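Long-range contacts in TRAS1 ORF2p (Bombyx mori, PDB 1WDU), which supplies, through this N-terminal endonuclease domain, the probable DNA-cutting activity of a telomere-specific non-LTR retrotransposon: residues I117-Y122 with R148-G153; L27-L32 with I51-V56. The protein carries 1 engineered substitution. All blocks are in the same frame, centred on the assembly; numbering follows the deposited sequence.

Interaction 1. Residues I117-Y122 with R148-G153; sequences ITLVSY and RLIFGG
Five backbone hydrogen bonds tie 117-122 to 148-153 as parallel strands in continuous register, Thr118 beside Leu149 through Tyr122 beside Gly153. The series opens with Thr118 N to Arg148 O at 2.9 Å and closes with Tyr122 N to Gly152 O at 3.0 Å. The first four donors lie nearly along the C=O axis of their acceptors; Tyr122 N instead sits above the plane of the Gly152 carbonyl. At that end Tyr122 carries CG between the backbone N and the carbonyl carbon (chi1 68°), which brings the ring across to Gly153. Gly153 CA lies over the ring face, 3.5 Å from its centroid, as a CH-pi contact. A beta carbon on Gly153 would fall only 2.0 Å from Tyr122 O, so with the backbone in this conformation a side chain would collide with the neighbouring strand. On the same face of the sheet, Val120 crosses obliquely over Phe151, setting CG1 above the ring toward its rim, while Leu149 CD2 meets Thr118 CB at 3.6 Å. On the other face, Ile150 CD1 reaches Ile117 CG2 at 3.8 Å, and Ile150 CB meets Leu119 CD2 at 4.0 Å. Further out, Phe211 stacks on the Phe151 ring and Phe124 on that of Tyr122. Helix 131-142, the crossover of this beta-alpha-beta unit, packs on the face of Leu149 and Phe151; strand 237-241 of the second sheet touches Ile117 and Ile150 on the opposite face. Strand 105-111 pairs along 117-122, and strand 204-212 flanks 149-154, placing the pair inside its sheet of the alpha/beta sandwich.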
loop_
_atom_site.group_PDB
_atom_site.type_symbol
_atom_site.label_atom_id
_atom_site.label_comp_id
_atom_site.label_asym_id
_atom_site.label_seq_id
_atom_site.Cartn_x
_atom_site.Cartn_y
_atom_site.Cartn_z
ATOM N N ILE A 117 -6.512 3.696 -12.821
ATOM C CA ILE A 117 -6.207 2.702 -11.802
ATOM C C ILE A 117 -6.752 3.018 -10.408
ATOM O O ILE A 117 -6.589 4.127 -9.899
ATOM C CB ILE A 117 -4.670 2.505 -11.712
ATOM C CG1 ILE A 117 -4.139 2.022 -13.062
ATOM C CG2 ILE A 117 -4.318 1.518 -10.604
ATOM C CD1 ILE A 117 -2.654 1.800 -13.097
ATOM N N THR A 118 -7.406 2.033 -9.800
ATOM C CA THR A 118 -7.942 2.186 -8.456
ATOM C C THR A 118 -6.828 1.737 -7.505
ATOM O O THR A 118 -6.350 0.601 -7.577
ATOM C CB THR A 118 -9.187 1.300 -8.251
ATOM O OG1 THR A 118 -10.172 1.630 -9.237
ATOM C CG2 THR A 118 -9.786 1.516 -6.859
ATOM N N LEU A 119 -6.403 2.641 -6.629
ATOM C CA LEU A 119 -5.328 2.357 -5.680
ATOM C C LEU A 119 -5.850 2.218 -4.267
ATOM O O LEU A 119 -6.799 2.883 -3.875
ATOM C CB LEU A 119 -4.300 3.488 -5.671
ATOM C CG LEU A 119 -3.472 3.773 -6.914
ATOM C CD1 LEU A 119 -2.782 5.118 -6.742
ATOM C CD2 LEU A 119 -2.461 2.649 -7.124
ATOM N N VAL A 120 -5.228 1.354 -3.486
ATOM C CA VAL A 120 -5.675 1.234 -2.119
ATOM C C VAL A 120 -4.520 1.037 -1.158
ATOM O O VAL A 120 -3.590 0.282 -1.431
ATOM C CB VAL A 120 -6.747 0.108 -1.970
ATOM C CG1 VAL A 120 -6.543 -0.932 -3.018
ATOM C CG2 VAL A 120 -6.702 -0.496 -0.564
ATOM N N SER A 121 -4.566 1.780 -0.057
ATOM C CA SER A 121 -3.558 1.680 0.983
ATOM C C SER A 121 -4.325 1.131 2.177
ATOM O O SER A 121 -5.387 1.641 2.528
ATOM C CB SER A 121 -2.955 3.051 1.315
ATOM O OG SER A 121 -1.947 2.931 2.314
ATOM N N TYR A 122 -3.782 0.088 2.796
ATOM C CA TYR A 122 -4.446 -0.551 3.920
ATOM C C TYR A 122 -3.515 -0.859 5.087
ATOM O O TYR A 122 -2.294 -0.923 4.940
ATOM C CB TYR A 122 -5.082 -1.858 3.459
ATOM C CG TYR A 122 -4.068 -2.923 3.080
ATOM C CD1 TYR A 122 -3.659 -3.101 1.755
ATOM C CD2 TYR A 122 -3.514 -3.760 4.056
ATOM C CE1 TYR A 122 -2.736 -4.090 1.409
ATOM C CE2 TYR A 122 -2.583 -4.746 3.724
ATOM C CZ TYR A 122 -2.201 -4.908 2.401
ATOM O OH TYR A 122 -1.288 -5.893 2.094
ATOM N N ARG A 148 -7.719 -3.282 -13.046
ATOM C CA ARG A 148 -7.086 -2.036 -12.633
ATOM C C ARG A 148 -7.055 -1.821 -11.117
ATOM O O ARG A 148 -7.315 -0.722 -10.640
ATOM C CB ARG A 148 -7.820 -0.867 -13.293
ATOM C CG ARG A 148 -7.928 -0.982 -14.798
ATOM C CD ARG A 148 -6.562 -0.877 -15.437
ATOM N NE ARG A 148 -6.580 -1.336 -16.820
ATOM C CZ ARG A 148 -5.520 -1.325 -17.617
ATOM N NH1 ARG A 148 -4.361 -0.873 -17.161
ATOM N NH2 ARG A 148 -5.615 -1.770 -18.862
ATOM N N LEU A 149 -6.750 -2.866 -10.361
ATOM C CA LEU A 149 -6.683 -2.735 -8.916
ATOM C C LEU A 149 -5.270 -2.990 -8.398
ATOM O O LEU A 149 -4.600 -3.913 -8.854
ATOM C CB LEU A 149 -7.644 -3.722 -8.233
ATOM C CG LEU A 149 -9.154 -3.653 -8.504
ATOM C CD1 LEU A 149 -9.869 -4.595 -7.534
ATOM C CD2 LEU A 149 -9.673 -2.238 -8.322
ATOM N N ILE A 150 -4.824 -2.157 -7.461
ATOM C CA ILE A 150 -3.512 -2.308 -6.821
ATOM C C ILE A 150 -3.699 -2.030 -5.329
ATOM O O ILE A 150 -4.216 -0.976 -4.948
ATOM C CB ILE A 150 -2.449 -1.302 -7.340
ATOM C CG1 ILE A 150 -2.258 -1.435 -8.853
ATOM C CG2 ILE A 150 -1.114 -1.575 -6.651
ATOM C CD1 ILE A 150 -1.255 -0.419 -9.431
ATOM N N PHE A 151 -3.279 -2.977 -4.495
ATOM C CA PHE A 151 -3.399 -2.846 -3.048
ATOM C C PHE A 151 -2.021 -2.868 -2.446
ATOM O O PHE A 151 -1.162 -3.626 -2.882
ATOM C CB PHE A 151 -4.154 -4.022 -2.414
ATOM C CG PHE A 151 -5.596 -4.127 -2.803
ATOM C CD1 PHE A 151 -5.960 -4.579 -4.069
ATOM C CD2 PHE A 151 -6.599 -3.829 -1.877
ATOM C CE1 PHE A 151 -7.308 -4.740 -4.406
ATOM C CE2 PHE A 151 -7.945 -3.981 -2.203
ATOM C CZ PHE A 151 -8.299 -4.441 -3.475
ATOM N N GLY A 152 -1.828 -2.060 -1.413
ATOM C CA GLY A 152 -0.545 -2.031 -0.741
ATOM C C GLY A 152 -0.735 -1.658 0.714
ATOM O O GLY A 152 -1.483 -0.726 1.038
ATOM N N GLY A 153 -0.072 -2.393 1.597
ATOM C CA GLY A 153 -0.177 -2.088 3.003
ATOM C C GLY A 153 0.491 -3.095 3.914
ATOM O O GLY A 153 1.251 -3.959 3.474
#

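Interaction 2. Residues L27-L32 with I51-V56; sequences LQRKKL and IQEPYV
Lys31 lies across the Tyr55 ring, its CG centred over one face 3.4 Å from the centroid in a CH-pi contact. The extended lysine chain brings Lys31 CE to 3.3 Å from Tyr55 CE2. An alanine in place of Tyr55 would remove this flat surface and would probably leave Lys31 less well held. Arg29 and Glu53 cross obliquely, guanidinium and carboxylate planes 73° apart, and the salt bridge, 3.1 Å from Arg29 NH1 to Glu53 OE2, pairs charges across the guanidinium face with no N-H aimed at the oxygen. Between the two backbones, Arg29 N, presented by a type I' turn from Leu27 to Lys30, donates to Glu53 O at 2.6 Å from above the carbonyl plane. The Leu27 and Ile51 side chains cross obliquely, Leu27 CD2 3.3 Å from Ile51 CG2. A phosphate ion lies near the Glu53 side chain, and Gln52-Glu53-Pro54 resembles the sequence of DNase I-like nucleases whose glutamate helps hold the catalytic metal. Leu27 N donates to Gln52 O at 3.0 Å, nearly along the C=O axis, extending the parallel pairing of strands 20-26 and 48-52 by one bond before turn and loop meet; Leu27 and Tyr55 pack on the start of helix 31-44, which connects these strands.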
loop_
_atom_site.group_PDB
_atom_site.type_symbol
_atom_site.label_atom_id
_atom_site.label_comp_id
_atom_site.label_asym_id
_atom_site.label_seq_id
_atom_site.Cartn_x
_atom_site.Cartn_y
_atom_site.Cartn_z
ATOM N N LEU A 27 4.938 4.231 8.291
ATOM C CA LEU A 27 5.678 5.241 9.033
ATOM C C LEU A 27 5.657 5.107 10.547
ATOM O O LEU A 27 6.472 5.727 11.240
ATOM C CB LEU A 27 5.142 6.615 8.645
ATOM C CG LEU A 27 5.632 7.215 7.325
ATOM C CD1 LEU A 27 6.163 6.137 6.397
ATOM C CD2 LEU A 27 4.489 8.002 6.688
ATOM N N GLN A 28 4.718 4.314 11.055
ATOM C CA GLN A 28 4.569 4.094 12.492
ATOM C C GLN A 28 4.333 5.358 13.325
ATOM O O GLN A 28 4.721 5.420 14.488
ATOM C CB GLN A 28 5.782 3.335 13.039
ATOM C CG GLN A 28 5.765 1.855 12.680
ATOM C CD GLN A 28 6.765 1.033 13.474
ATOM O OE1 GLN A 28 6.669 -0.196 13.523
ATOM N NE2 GLN A 28 7.735 1.702 14.090
ATOM N N ARG A 29 3.689 6.355 12.727
ATOM C CA ARG A 29 3.389 7.609 13.414
ATOM C C ARG A 29 4.624 8.433 13.777
ATOM O O ARG A 29 4.537 9.342 14.603
ATOM C CB ARG A 29 2.588 7.342 14.695
ATOM C CG ARG A 29 1.319 6.524 14.510
ATOM C CD ARG A 29 0.434 6.641 15.739
ATOM N NE ARG A 29 -0.656 5.669 15.747
ATOM C CZ ARG A 29 -0.487 4.359 15.913
ATOM N NH1 ARG A 29 0.734 3.862 16.085
ATOM N NH2 ARG A 29 -1.536 3.544 15.911
ATOM N N LYS A 30 5.767 8.118 13.175
ATOM C CA LYS A 30 7.000 8.852 13.461
ATOM C C LYS A 30 7.129 10.132 12.632
ATOM O O LYS A 30 7.217 10.079 11.402
ATOM C CB LYS A 30 8.225 7.966 13.203
ATOM C CG LYS A 30 8.425 6.830 14.193
ATOM C CD LYS A 30 9.721 6.081 13.890
ATOM C CE LYS A 30 10.019 5.000 14.930
ATOM N NZ LYS A 30 11.305 4.277 14.661
ATOM N N LYS A 31 7.149 11.277 13.316
ATOM C CA LYS A 31 7.272 12.581 12.667
ATOM C C LYS A 31 8.463 12.594 11.716
ATOM O O LYS A 31 8.406 13.173 10.637
ATOM C CB LYS A 31 7.462 13.677 13.717
ATOM C CG LYS A 31 6.450 13.642 14.856
ATOM C CD LYS A 31 6.677 14.782 15.851
ATOM C CE LYS A 31 5.776 14.634 17.075
ATOM N NZ LYS A 31 5.810 15.823 17.977
ATOM N N LEU A 32 9.540 11.945 12.140
ATOM C CA LEU A 32 10.771 11.855 11.368
ATOM C C LEU A 32 10.615 10.988 10.119
ATOM O O LEU A 32 11.105 11.336 9.034
ATOM C CB LEU A 32 11.893 11.287 12.249
ATOM C CG LEU A 32 11.528 10.111 13.171
ATOM C CD1 LEU A 32 12.802 9.403 13.612
ATOM C CD2 LEU A 32 10.732 10.606 14.392
ATOM N N ILE A 51 0.717 4.866 2.102
ATOM C CA ILE A 51 1.122 4.969 3.496
ATOM C C ILE A 51 0.246 4.278 4.528
ATOM O O ILE A 51 -0.956 4.109 4.334
ATOM C CB ILE A 51 1.180 6.454 3.912
ATOM C CG1 ILE A 51 1.981 7.258 2.892
ATOM C CG2 ILE A 51 1.798 6.592 5.296
ATOM C CD1 ILE A 51 1.752 8.761 3.013
ATOM N N GLN A 52 0.875 3.900 5.639
ATOM C CA GLN A 52 0.184 3.303 6.775
ATOM C C GLN A 52 0.754 3.971 8.008
ATOM O O GLN A 52 1.954 4.258 8.062
ATOM C CB GLN A 52 0.428 1.793 6.885
ATOM C CG GLN A 52 -0.035 0.990 5.689
ATOM C CD GLN A 52 0.959 1.062 4.562
ATOM O OE1 GLN A 52 2.149 0.827 4.770
ATOM N NE2 GLN A 52 0.485 1.383 3.361
ATOM N N GLU A 53 -0.109 4.236 8.986
ATOM C CA GLU A 53 0.318 4.844 10.238
ATOM C C GLU A 53 1.036 6.184 10.078
ATOM O O GLU A 53 2.148 6.363 10.580
ATOM C CB GLU A 53 1.241 3.881 10.984
ATOM C CG GLU A 53 0.626 2.538 11.296
ATOM C CD GLU A 53 -0.082 2.521 12.628
ATOM O OE1 GLU A 53 -1.216 3.045 12.721
ATOM O OE2 GLU A 53 0.508 1.989 13.592
ATOM N N PRO A 54 0.422 7.141 9.372
ATOM C CA PRO A 54 1.089 8.436 9.215
ATOM C C PRO A 54 0.994 9.209 10.527
ATOM O O PRO A 54 0.131 8.933 11.362
ATOM C CB PRO A 54 0.288 9.096 8.103
ATOM C CG PRO A 54 -1.090 8.608 8.387
ATOM C CD PRO A 54 -0.878 7.133 8.681
ATOM N N TYR A 55 1.885 10.170 10.722
ATOM C CA TYR A 55 1.847 10.958 11.940
ATOM C C TYR A 55 0.787 12.044 11.805
ATOM O O TYR A 55 0.734 12.745 10.791
ATOM C CB TYR A 55 3.223 11.574 12.215
ATOM C CG TYR A 55 3.190 12.744 13.167
ATOM C CD1 TYR A 55 3.130 14.054 12.686
ATOM C CD2 TYR A 55 3.188 12.547 14.548
ATOM C CE1 TYR A 55 3.067 15.136 13.554
ATOM C CE2 TYR A 55 3.121 13.626 15.428
ATOM C CZ TYR A 55 3.061 14.919 14.923
ATOM O OH TYR A 55 2.987 15.992 15.781
ATOM N N VAL A 56 -0.060 12.173 12.823
ATOM C CA VAL A 56 -1.117 13.178 12.806
ATOM C C VAL A 56 -1.887 13.139 11.484
ATOM O O VAL A 56 -2.839 12.367 11.323
ATOM C CB VAL A 56 -0.527 14.601 13.024
ATOM C CG1 VAL A 56 -1.539 15.667 12.623
ATOM C CG2 VAL A 56 -0.143 14.777 14.485
#

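Overall arrangement
Interaction 1 lies within one beta sheet of the sandwich, and interaction 2 at the ends of two strands of the other. Their centres are 19 Å apart, yet they meet where the sheets face each other. Ser121 OG lies 3.1 Å from Gln52 NE2, a probable hydrogen bond, and also hydrogen-bonds Ile51 O; Gln52 CG packs against Tyr122 O. Gln52 thus joins the buried strand pair to the more open loops of 27-32 and 51-56. Next to it, the Glu53 side chain comes within about 3 Å of a bound phosphate ion, probably from crystallisation; it may mark the DNA-phosphate site expected near the strand ends in DNase I-like nucleases.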